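Long-range contact in Sec-alkylsulfatase (Pseudomonas sp., PDB 4AXH), which hydrolyses secondary alkyl sulfates of (R) configuration with inversion at carbon, giving (S)-alcohols and sulfate at a two-zinc site: residues 176-181 and 291-296. Sequence-based numbering, arbitrary orientation.
With ZN (zinc ion), chain D.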
# COMPACT_ATOMS: atom_id res chain seq x y z
N VAL A 176 -20.63 22.62 -4.12
CA VAL A 176 -20.33 21.20 -4.34
C VAL A 176 -18.85 21.01 -4.04
O VAL A 176 -18.02 21.72 -4.58
CB VAL A 176 -20.66 20.73 -5.78
CG1 VAL A 176 -20.31 19.26 -5.98
CG2 VAL A 176 -22.12 20.97 -6.11
N TYR A 177 -18.54 20.06 -3.16
CA TYR A 177 -17.18 19.66 -2.82
C TYR A 177 -16.98 18.44 -3.67
O TYR A 177 -17.61 17.42 -3.40
CB TYR A 177 -17.05 19.27 -1.34
CG TYR A 177 -17.22 20.38 -0.32
CD1 TYR A 177 -16.78 21.68 -0.59
CD2 TYR A 177 -17.75 20.12 0.94
CE1 TYR A 177 -16.89 22.70 0.37
CE2 TYR A 177 -17.84 21.13 1.91
CZ TYR A 177 -17.41 22.41 1.62
OH TYR A 177 -17.51 23.40 2.57
N SER A 178 -16.18 18.53 -4.74
CA SER A 178 -15.93 17.40 -5.64
C SER A 178 -15.35 16.19 -4.89
O SER A 178 -15.73 15.05 -5.16
CB SER A 178 -15.02 17.80 -6.79
OG SER A 178 -13.70 18.14 -6.37
N HIS A 179 -14.41 16.45 -3.96
CA HIS A 179 -13.71 15.42 -3.19
C HIS A 179 -13.05 16.00 -1.92
O HIS A 179 -12.97 17.23 -1.75
CB HIS A 179 -12.68 14.65 -4.06
CG HIS A 179 -11.58 15.49 -4.63
ND1 HIS A 179 -11.83 16.46 -5.59
CD2 HIS A 179 -10.24 15.44 -4.40
CE1 HIS A 179 -10.64 16.96 -5.90
NE2 HIS A 179 -9.66 16.39 -5.20
N SER A 180 -12.55 15.08 -1.06
CA SER A 180 -11.92 15.39 0.22
C SER A 180 -10.47 15.94 0.17
O SER A 180 -9.67 15.57 1.04
CB SER A 180 -12.06 14.21 1.17
OG SER A 180 -11.43 13.06 0.63
N HIS A 181 -10.13 16.85 -0.77
CA HIS A 181 -8.79 17.46 -0.80
C HIS A 181 -8.83 18.94 -0.46
O HIS A 181 -9.75 19.64 -0.89
CB HIS A 181 -8.04 17.21 -2.11
CG HIS A 181 -7.57 15.80 -2.29
ND1 HIS A 181 -7.37 15.26 -3.56
CD2 HIS A 181 -7.28 14.85 -1.37
CE1 HIS A 181 -6.98 14.01 -3.36
NE2 HIS A 181 -6.89 13.72 -2.06
N GLU A 291 -8.67 9.00 -7.21
CA GLU A 291 -7.75 10.09 -6.89
C GLU A 291 -7.88 10.53 -5.39
O GLU A 291 -6.91 11.03 -4.82
CB GLU A 291 -8.02 11.27 -7.85
CG GLU A 291 -7.03 12.41 -7.72
CD GLU A 291 -7.49 13.51 -6.79
OE1 GLU A 291 -8.70 13.51 -6.43
OE2 GLU A 291 -6.68 14.41 -6.48
N ALA A 292 -9.08 10.37 -4.77
CA ALA A 292 -9.35 10.71 -3.38
C ALA A 292 -10.29 9.68 -2.77
O ALA A 292 -11.11 9.13 -3.50
CB ALA A 292 -9.96 12.09 -3.26
N PRO A 293 -10.21 9.41 -1.44
CA PRO A 293 -11.11 8.42 -0.81
C PRO A 293 -12.60 8.76 -0.91
O PRO A 293 -13.42 7.87 -1.17
CB PRO A 293 -10.64 8.37 0.64
CG PRO A 293 -9.22 8.84 0.58
CD PRO A 293 -9.25 9.94 -0.45
N SER A 294 -12.93 10.05 -0.72
CA SER A 294 -14.29 10.57 -0.84
C SER A 294 -14.19 11.41 -2.09
O SER A 294 -13.45 12.40 -2.10
CB SER A 294 -14.66 11.41 0.39
OG SER A 294 -16.05 11.66 0.37
N ASP A 295 -14.82 10.95 -3.17
CA ASP A 295 -14.66 11.54 -4.51
C ASP A 295 -15.87 11.32 -5.41
O ASP A 295 -16.59 10.34 -5.26
CB ASP A 295 -13.41 10.86 -5.14
CG ASP A 295 -12.83 11.41 -6.41
OD1 ASP A 295 -13.05 12.62 -6.70
OD2 ASP A 295 -12.14 10.65 -7.11
N MET A 296 -16.04 12.20 -6.40
CA MET A 296 -17.14 12.11 -7.36
C MET A 296 -16.97 13.01 -8.57
O MET A 296 -16.24 14.00 -8.51
CB MET A 296 -18.51 12.38 -6.68
CG MET A 296 -18.75 13.81 -6.27
SD MET A 296 -20.18 13.90 -5.21
CE MET A 296 -20.32 15.69 -4.98
ZN ZN D . -7.61 16.10 -5.50
O HOH W 1 -6.43 17.78 -5.18
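Glu291, His179 and His181 converge on one zinc ion: His179 binds it through NE2 and His181 through ND1, each at 2.1 Å, and Glu291 OE2 adds a third bond of 2.2 Å. A water and Asp310, which is shared with the second zinc, complete the site. The two histidines open the HxHxDH motif of the metallo-beta-lactamase superfamily, here His179 to His184.

The carboxylate of Glu291 stands steeply against both imidazoles, 85° from the ring of His181 and nearly perpendicular to that of His179 as well. Its chain leaves with CG anti to the backbone N and turns about the CB-CG bond (chi2 -94°), which swings OE2 onto the metal while OE1 stays back, 3.2 Å from His179 CD2. Ala292 CB lies over one face of the His181 ring in a CH-pi contact, 3.9 Å from its centroid, and also touches His179 CD2.

The ring of His179 is further fixed by its other nitrogen, ND1, which donates to Ser178 OG at 2.6 Å; Ser178 OG in turn is hydrogen-bonded to Asp148, a second shell behind the ligand. Ser180 N donates to Ser294 O (3.0 Å), tying the two loops together beside the site. At the far end the extended chain of Met296 carries CE to within 3.7 Å of Val176 CG1.

The 176-181 loop leads from strand 172-176 of one mixed sheet to helix 182-185; the 291-296 loop runs into strand 296-300 of another, so the contact joins the two sheets. Strand 203-207 packs against Val176 and Met296, while helix 210-219 borders Ser180 and Pro293.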